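Local coordinates for D-threo-3-hydroxyaspartate dehydratase (Delftia, PDB 3WQC), which catalyses the pyridoxal-phosphate-dependent dehydration and deamination of D-threo-3-hydroxyaspartate to oxaloacetate and ammonium, and also acts on D-serine, at residues V222-S227 with E242-V247; R49-T54 with G71-T76. All coordinates share one frame; numbering follows the deposited sequence.

Contact 1: V222-S227 with E242-V247; sequences VVSVGS and EVRAGV. With PLP (pyridoxal-5'-phosphate), chain J.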
ATOM      1  N   VAL B 222      -3.689   9.363  33.600  1.00 13.26           N
ATOM      2  CA  VAL B 222      -2.845   8.544  32.729  1.00 12.52           C
ATOM      3  C   VAL B 222      -1.789   9.416  32.067  1.00 12.58           C
ATOM      4  O   VAL B 222      -2.036  10.556  31.599  1.00 13.46           O
ATOM      5  CB  VAL B 222      -3.687   7.872  31.599  1.00 15.21           C
ATOM      6  CG1 VAL B 222      -2.754   7.291  30.489  1.00 19.14           C
ATOM      7  CG2 VAL B 222      -4.634   6.864  32.226  1.00 17.86           C
ATOM      8  N   VAL B 223      -0.573   8.886  32.017  1.00 12.98           N
ATOM      9  CA  VAL B 223       0.556   9.483  31.253  1.00 12.22           C
ATOM     10  C   VAL B 223       0.965   8.368  30.326  1.00 11.91           C
ATOM     11  O   VAL B 223       1.518   7.345  30.778  1.00 13.79           O
ATOM     12  CB  VAL B 223       1.697   9.995  32.108  1.00 12.25           C
ATOM     13  CG1 VAL B 223       2.876  10.503  31.293  1.00 16.14           C
ATOM     14  CG2 VAL B 223       1.148  11.053  33.054  1.00 14.99           C
ATOM     15  N   SER B 224       0.830   8.530  28.992  1.00 12.26           N
ATOM     16  CA  SER B 224       1.059   7.442  27.988  1.00 11.77           C
ATOM     17  C   SER B 224       2.108   7.934  27.040  1.00 11.98           C
ATOM     18  O   SER B 224       1.934   9.011  26.372  1.00 13.75           O
ATOM     19  CB  SER B 224      -0.300   7.226  27.327  1.00 12.56           C
ATOM     20  OG  SER B 224      -0.175   6.209  26.333  1.00 13.72           O
ATOM     21  N   VAL B 225       3.181   7.166  26.853  1.00 11.90           N
ATOM     22  CA  VAL B 225       4.244   7.530  25.877  1.00 12.48           C
ATOM     23  C   VAL B 225       4.451   6.399  24.910  1.00 13.43           C
ATOM     24  O   VAL B 225       4.035   5.275  25.211  1.00 15.37           O
ATOM     25  CB  VAL B 225       5.618   7.878  26.567  1.00 13.77           C
ATOM     26  CG1 VAL B 225       5.379   8.970  27.643  1.00 15.32           C
ATOM     27  CG2 VAL B 225       6.217   6.617  27.245  1.00 16.55           C
ATOM     28  N   GLY B 226       5.162   6.655  23.825  1.00 14.93           N
ATOM     29  CA  GLY B 226       5.846   5.521  23.156  1.00 18.32           C
ATOM     30  C   GLY B 226       5.958   5.582  21.669  1.00 15.19           C
ATOM     31  O   GLY B 226       5.083   6.065  20.984  1.00 17.54           O
ATOM     32  N   SER B 227       7.023   4.942  21.222  1.00 16.63           N
ATOM     33  CA  SER B 227       7.233   4.457  19.865  1.00 14.25           C
ATOM     34  C   SER B 227       8.045   3.175  20.169  1.00 16.25           C
ATOM     35  O   SER B 227       8.604   3.031  21.269  1.00 17.18           O
ATOM     36  CB  SER B 227       8.037   5.450  19.015  1.00 16.06           C
ATOM     37  OG  SER B 227       9.361   5.614  19.557  1.00 17.53           O
ATOM     38  N   GLU B 242       1.675   4.085  31.148  1.00 14.71           N
ATOM     39  CA  GLU B 242       1.623   3.046  30.086  1.00 14.40           C
ATOM     40  C   GLU B 242       2.556   3.494  28.975  1.00 13.53           C
ATOM     41  O   GLU B 242       2.787   4.688  28.700  1.00 13.19           O
ATOM     42  CB  GLU B 242       0.229   2.824  29.588  1.00 16.35           C
ATOM     43  CG  GLU B 242      -0.309   4.064  28.903  1.00 18.48           C
ATOM     44  CD  GLU B 242      -1.698   3.824  28.253  1.00 14.75           C
ATOM     45  OE1 GLU B 242      -1.901   4.326  27.093  1.00 14.02           O
ATOM     46  OE2 GLU B 242      -2.625   3.182  28.839  1.00 17.61           O
ATOM     47  N   VAL B 243       3.015   2.483  28.236  1.00 14.89           N
ATOM     48  CA  VAL B 243       3.745   2.684  26.992  1.00 13.71           C
ATOM     49  C   VAL B 243       2.954   2.031  25.861  1.00 12.57           C
ATOM     50  O   VAL B 243       2.404   0.944  26.009  1.00 14.49           O
ATOM     51  CB  VAL B 243       5.132   2.022  27.114  1.00 14.58           C
ATOM     52  CG1 VAL B 243       5.898   1.908  25.787  1.00 17.15           C
ATOM     53  CG2 VAL B 243       5.969   2.795  28.126  1.00 18.18           C
ATOM     54  N   ARG B 244       2.943   2.733  24.716  1.00 13.02           N
ATOM     55  CA  ARG B 244       2.308   2.238  23.491  1.00 12.05           C
ATOM     56  C   ARG B 244       3.443   1.890  22.495  1.00 14.79           C
ATOM     57  O   ARG B 244       4.334   2.711  22.212  1.00 16.64           O
ATOM     58  CB  ARG B 244       1.455   3.392  22.854  1.00 12.87           C
ATOM     59  CG  ARG B 244       0.426   3.898  23.898  1.00 13.48           C
ATOM     60  CD  ARG B 244      -0.553   4.926  23.248  1.00 12.39           C
ATOM     61  NE  ARG B 244       0.180   5.830  22.334  1.00 11.33           N
ATOM     62  CZ  ARG B 244       1.075   6.765  22.710  1.00 12.15           C
ATOM     63  NH1 ARG B 244       1.153   7.143  24.005  1.00 13.00           N
ATOM     64  NH2 ARG B 244       1.870   7.351  21.811  1.00 13.93           N
ATOM     65  N   ALA B 245       3.355   0.705  21.927  1.00 14.50           N
ATOM     66  CA  ALA B 245       4.343   0.313  20.872  1.00 13.69           C
ATOM     67  C   ALA B 245       3.593  -0.694  20.009  1.00 13.43           C
ATOM     68  O   ALA B 245       2.685  -1.396  20.490  1.00 13.37           O
ATOM     69  CB  ALA B 245       5.548  -0.423  21.494  1.00 15.32           C
ATOM     70  N   GLY B 246       3.899  -0.655  18.724  1.00 13.78           N
ATOM     71  CA  GLY B 246       3.145  -1.544  17.779  1.00 15.44           C
ATOM     72  C   GLY B 246       4.065  -2.334  16.865  1.00 12.88           C
ATOM     73  O   GLY B 246       3.829  -3.549  16.708  1.00 14.50           O
ATOM     74  N   VAL B 247       5.013  -1.700  16.171  1.00 12.25           N
ATOM     75  CA  VAL B 247       5.722  -2.412  15.068  1.00 12.46           C
ATOM     76  C   VAL B 247       6.562  -3.520  15.672  1.00 13.81           C
ATOM     77  O   VAL B 247       6.862  -4.490  14.951  1.00 14.36           O
ATOM     78  CB  VAL B 247       6.564  -1.471  14.193  1.00 13.20           C
ATOM     79  CG1 VAL B 247       7.799  -0.890  14.948  1.00 14.94           C
ATOM     80  CG2 VAL B 247       6.921  -2.170  12.877  1.00 15.31           C
TER
HETATM   81  N1  PLP J 402       1.508   5.793  19.363  1.00 12.46           N
HETATM   82  C2  PLP J 402       0.967   6.429  18.304  1.00 11.46           C
HETATM   83  C2A PLP J 402       0.117   7.664  18.496  1.00 13.68           C
HETATM   84  C3  PLP J 402       1.200   5.898  16.982  1.00 12.81           C
HETATM   85  O3  PLP J 402       0.647   6.510  15.946  1.00 15.43           O
HETATM   86  C4  PLP J 402       2.027   4.726  16.861  1.00 13.72           C
HETATM   87  C4A PLP J 402       2.230   4.172  15.563  1.00 21.05           C
HETATM   88  C5  PLP J 402       2.555   4.121  18.041  1.00 12.50           C
HETATM   89  C6  PLP J 402       2.326   4.741  19.278  1.00 12.80           C
HETATM   90  C5A PLP J 402       3.431   2.895  17.966  1.00 16.46           C
HETATM   91  O4P PLP J 402       4.732   3.270  17.316  1.00 15.07           O
HETATM   92  P   PLP J 402       5.641   2.068  16.773  1.00 13.99           P
HETATM   93  O1P PLP J 402       5.675   1.115  17.909  1.00 17.22           O
HETATM   94  O2P PLP J 402       6.955   2.727  16.535  1.00 15.05           O
HETATM   95  O3P PLP J 402       4.999   1.454  15.597  1.00 19.34           O

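Contact 2: R49-T54 with G71-T76; sequences RPHVKT and GITVST. With PLP (pyridoxal-5'-phosphate), chain J.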
ATOM      1  N   ARG B  49       0.286  -0.913  26.241  1.00 13.72           N
ATOM      2  CA  ARG B  49      -1.000  -0.786  25.473  1.00 12.91           C
ATOM      3  C   ARG B  49      -0.546  -0.872  24.001  1.00 12.78           C
ATOM      4  O   ARG B  49      -0.211   0.151  23.334  1.00 14.98           O
ATOM      5  CB  ARG B  49      -1.644   0.589  25.710  1.00 13.35           C
ATOM      6  CG  ARG B  49      -2.990   0.680  24.966  1.00 12.58           C
ATOM      7  CD  ARG B  49      -3.527   2.145  24.922  1.00 13.29           C
ATOM      8  NE  ARG B  49      -4.047   2.525  26.239  1.00 13.86           N
ATOM      9  CZ  ARG B  49      -5.232   2.174  26.724  1.00 14.09           C
ATOM     10  NH1 ARG B  49      -6.107   1.492  25.936  1.00 14.89           N
ATOM     11  NH2 ARG B  49      -5.573   2.519  27.997  1.00 20.77           N
ATOM     12  N   PRO B  50      -0.510  -2.100  23.435  1.00 13.18           N
ATOM     13  CA  PRO B  50       0.047  -2.283  22.073  1.00 13.59           C
ATOM     14  C   PRO B  50      -0.796  -1.509  21.071  1.00 10.57           C
ATOM     15  O   PRO B  50      -2.048  -1.425  21.160  1.00 12.91           O
ATOM     16  CB  PRO B  50      -0.083  -3.815  21.829  1.00 16.22           C
ATOM     17  CG  PRO B  50      -1.059  -4.342  22.866  1.00 21.40           C
ATOM     18  CD  PRO B  50      -0.959  -3.346  24.072  1.00 14.21           C
ATOM     19  N   HIS B  51      -0.087  -1.026  20.080  1.00 11.91           N
ATOM     20  CA  HIS B  51      -0.767  -0.356  18.928  1.00 12.27           C
ATOM     21  C   HIS B  51      -1.023  -1.374  17.846  1.00 11.03           C
ATOM     22  O   HIS B  51      -0.072  -1.895  17.254  1.00 13.75           O
ATOM     23  CB  HIS B  51       0.119   0.816  18.411  1.00 11.11           C
ATOM     24  CG  HIS B  51      -0.750   1.833  17.751  1.00 10.68           C
ATOM     25  ND1 HIS B  51      -1.733   1.471  16.818  1.00 10.09           N
ATOM     26  CD2 HIS B  51      -0.841   3.232  17.917  1.00 11.76           C
ATOM     27  CE1 HIS B  51      -2.432   2.568  16.482  1.00 10.09           C
ATOM     28  NE2 HIS B  51      -1.848   3.651  17.110  1.00 12.22           N
ATOM     29  N   VAL B  52      -2.293  -1.679  17.602  1.00 10.39           N
ATOM     30  CA  VAL B  52      -2.652  -2.727  16.638  1.00 12.71           C
ATOM     31  C   VAL B  52      -2.632  -2.209  15.207  1.00 11.76           C
ATOM     32  O   VAL B  52      -2.931  -3.005  14.318  1.00 13.39           O
ATOM     33  CB  VAL B  52      -4.038  -3.369  16.975  1.00 13.00           C
ATOM     34  CG1 VAL B  52      -3.945  -4.055  18.351  1.00 15.88           C
ATOM     35  CG2 VAL B  52      -5.202  -2.371  16.888  1.00 14.74           C
ATOM     36  N   LYS B  53      -2.219  -0.961  14.958  1.00 10.93           N
ATOM     37  CA  LYS B  53      -2.243  -0.507  13.571  1.00 12.02           C
ATOM     38  C   LYS B  53      -1.225  -1.280  12.732  1.00 11.02           C
ATOM     39  O   LYS B  53      -1.350  -1.316  11.482  1.00 13.03           O
ATOM     40  CB  LYS B  53      -1.968   0.963  13.441  1.00 12.46           C
ATOM     41  CG  LYS B  53      -0.523   1.373  13.686  1.00 14.47           C
ATOM     42  CD  LYS B  53      -0.492   2.910  13.564  1.00 18.08           C
ATOM     43  CE  LYS B  53       0.951   3.308  13.613  1.00 23.82           C
ATOM     44  NZ  LYS B  53       1.228   4.395  14.583  1.00 17.80           N
ATOM     45  N   THR B  54      -0.238  -1.969  13.358  1.00 11.53           N
ATOM     46  CA  THR B  54       0.791  -2.689  12.583  1.00 11.57           C
ATOM     47  C   THR B  54       0.116  -3.976  12.014  1.00 11.05           C
ATOM     48  O   THR B  54       0.465  -4.306  10.829  1.00 13.55           O
ATOM     49  CB  THR B  54       1.915  -3.119  13.545  1.00 12.85           C
ATOM     50  OG1 THR B  54       2.591  -1.885  13.909  1.00 15.62           O
ATOM     51  CG2 THR B  54       2.921  -4.050  12.878  1.00 15.45           C
ATOM     52  N   GLY B  71      -5.268  -3.356  27.356  1.00 17.59           N
ATOM     53  CA  GLY B  71      -5.934  -2.521  26.369  1.00 16.32           C
ATOM     54  C   GLY B  71      -5.139  -2.485  25.055  1.00 14.45           C
ATOM     55  O   GLY B  71      -4.060  -3.095  24.922  1.00 15.30           O
ATOM     56  N   ILE B  72      -5.656  -1.684  24.111  1.00 12.46           N
ATOM     57  CA  ILE B  72      -4.964  -1.497  22.865  1.00 12.19           C
ATOM     58  C   ILE B  72      -5.056  -0.009  22.458  1.00 10.87           C
ATOM     59  O   ILE B  72      -5.919   0.745  22.953  1.00 11.85           O
ATOM     60  CB  ILE B  72      -5.593  -2.348  21.706  1.00 11.37           C
ATOM     61  CG1 ILE B  72      -7.061  -1.936  21.394  1.00 12.61           C
ATOM     62  CG2 ILE B  72      -5.454  -3.859  22.005  1.00 13.89           C
ATOM     63  CD1 ILE B  72      -7.713  -2.719  20.244  1.00 14.17           C
ATOM     64  N   THR B  73      -4.231   0.313  21.470  1.00 10.04           N
ATOM     65  CA  THR B  73      -4.309   1.605  20.775  1.00 10.43           C
ATOM     66  C   THR B  73      -4.693   1.297  19.343  1.00 10.41           C
ATOM     67  O   THR B  73      -4.194   0.296  18.744  1.00 11.28           O
ATOM     68  CB  THR B  73      -2.927   2.315  20.725  1.00 10.25           C
ATOM     69  OG1 THR B  73      -2.333   2.275  22.049  1.00 12.72           O
ATOM     70  CG2 THR B  73      -3.087   3.779  20.342  1.00 11.37           C
ATOM     71  N   VAL B  74      -5.584   2.117  18.767  1.00  9.92           N
ATOM     72  CA  VAL B  74      -6.020   1.905  17.383  1.00 10.43           C
ATOM     73  C   VAL B  74      -5.772   3.221  16.620  1.00 10.98           C
ATOM     74  O   VAL B  74      -5.742   4.334  17.188  1.00 10.63           O
ATOM     75  CB  VAL B  74      -7.516   1.519  17.237  1.00 10.12           C
ATOM     76  CG1 VAL B  74      -7.692   0.149  17.931  1.00 10.71           C
ATOM     77  CG2 VAL B  74      -8.465   2.561  17.823  1.00 11.19           C
ATOM     78  N   SER B  75      -5.642   3.090  15.280  1.00  9.45           N
ATOM     79  CA  SER B  75      -5.398   4.244  14.388  1.00  8.89           C
ATOM     80  C   SER B  75      -6.659   4.678  13.641  1.00  9.78           C
ATOM     81  O   SER B  75      -6.581   5.685  12.919  1.00 10.30           O
ATOM     82  CB  SER B  75      -4.270   3.974  13.407  1.00 10.06           C
ATOM     83  OG  SER B  75      -4.660   3.021  12.400  1.00 11.88           O
ATOM     84  N   THR B  76      -7.764   3.944  13.756  1.00  9.37           N
ATOM     85  CA  THR B  76      -9.010   4.232  13.050  1.00 10.52           C
ATOM     86  C   THR B  76     -10.184   3.743  13.904  1.00  9.98           C
ATOM     87  O   THR B  76      -9.983   2.794  14.690  1.00 10.56           O
ATOM     88  CB  THR B  76      -9.102   3.526  11.682  1.00  9.80           C
ATOM     89  OG1 THR B  76      -9.061   2.086  11.863  1.00 11.63           O
ATOM     90  CG2 THR B  76      -7.984   3.939  10.724  1.00 11.05           C
TER
HETATM   91  N1  PLP J 402       1.508   5.793  19.363  1.00 12.46           N
HETATM   92  C2  PLP J 402       0.967   6.429  18.304  1.00 11.46           C
HETATM   93  C2A PLP J 402       0.117   7.664  18.496  1.00 13.68           C
HETATM   94  C3  PLP J 402       1.200   5.898  16.982  1.00 12.81           C
HETATM   95  O3  PLP J 402       0.647   6.510  15.946  1.00 15.43           O
HETATM   96  C4  PLP J 402       2.027   4.726  16.861  1.00 13.72           C
HETATM   97  C4A PLP J 402       2.230   4.172  15.563  1.00 21.05           C
HETATM   98  C5  PLP J 402       2.555   4.121  18.041  1.00 12.50           C
HETATM   99  C6  PLP J 402       2.326   4.741  19.278  1.00 12.80           C
HETATM  100  C5A PLP J 402       3.431   2.895  17.966  1.00 16.46           C
HETATM  101  O4P PLP J 402       4.732   3.270  17.316  1.00 15.07           O
HETATM  102  P   PLP J 402       5.641   2.068  16.773  1.00 13.99           P
HETATM  103  O1P PLP J 402       5.675   1.115  17.909  1.00 17.22           O
HETATM  104  O2P PLP J 402       6.955   2.727  16.535  1.00 15.05           O
HETATM  105  O3P PLP J 402       4.999   1.454  15.597  1.00 19.34           O

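Contact 1: V222-S227 with E242-V247
The guanidinium of R244 has the carbonyl oxygen of V225 over one face, while two partners meet its edge: the hydroxyl of S224 and the pyridine nitrogen of PLP. NH1 points at S224 OG from 2.8 Å, with the acceptor only 2° out of the guanidinium plane, and NH2 reaches PLP N1 at 2.9 Å; NE adds a weak hydrogen bond to N1. T181 O takes a further bond from NH2, fixing the group's rotation. A donor aimed at N1 would be expected to disfavour protonation of the pyridine ring. The bend at chi3 (-40°) turns the guanidinium so that its edge meets S224 OG and PLP N1.

S224 OG, anti to its backbone N, gives its proton to E242 OE1 at 2.7 Å, on the lone pair away from the other oxygen; OE1 also forms a salt bridge with R49. The main chains pair in parallel: E242 O receives V225 N at 3.1 Å, and V225 O receives R244 N at 2.8 Å. On the face opposite S224 and E242, CG2 of V225 and CG2 of V243 meet at 3.9 Å. Farther along 242-247, G246 N gives a nearly straight hydrogen bond to phosphate oxygen O1P at 2.6 Å. Strand 222-225, helix 228-233 and strand 242-243 form a beta-alpha-beta unit of the TIM-barrel domain of alanine-racemase-like PLP enzymes, with the cofactor at the C-terminal ends of its parallel strands.

Contact 2: R49-T54 with G71-T76
K53 joins the cofactor through a covalent bond of 1.4 Å between its NZ and PLP C4A, as in the internal aldimine of this family, just past the first strand of the alanine-racemase-type TIM barrel. Its CG sits in the crowded position between backbone N and carbonyl carbon (chi1 73°), and the chain runs extended until it bends at chi4. CD passes over one face of the H51 imidazole, offset toward the rim. The opposite face takes T73, whose CB lies 3.8 Å from the ring centroid in a CH-pi contact. H51 CD2 comes within 3.4 Å of PLP C4, and the edge of the ring meets the backbone of S75.

In the next layer K53 N donates to H51 ND1 at 3.1 Å, close to the ring plane, so a neutral imidazole would be expected to carry its proton on NE2. A single backbone bridge, H51 with T73, sets the register of the two segments: T73 N binds P50 O at 2.8 Å, and T73 O receives V52 N almost along the C=O axis at 3.0 Å. V52 points toward strand 72-74, CG1 meeting I72 CG2 and CG2 lying alongside V74 CG1, with F83 of helix 77-85 also packing on V52 and I72. K53 O accepts a hydrogen bond from Q329 NE2 of the second chain.

Farther out, R49 NH1 donates a hydrogen bond to I72 O, which lies in the guanidinium plane although NH1 stands 47° above the carbonyl plane, not on a lone pair; the same NH1 makes a salt bridge with D90 OD1. T73 OG1 presses against R49 CD at 3.1 Å and makes a weak hydrogen bond to R49 O at 3.3 Å.

How the contacts relate
From the N terminus, the chain first leaves strand 47-48 through 49-54, runs through helix 58-66 and returns in strand 72-74, where contact 2 closes its loop. Only much later, after further strands of the parallel sheet, does contact 1 close a second loop, over helix 228-233. The two loops follow in series and neither encloses the other. Space reunites them: V243 O with R49 N and A245 O with H51 N, each 2.8 Å apart, are probable hydrogen bonds setting 242-247 beside 49-54. The last strand of the parallel sheet thus meets the first, closing the barrel, and the cofactor lies between contact 1 at its pyridine nitrogen and phosphate and contact 2 at C4A.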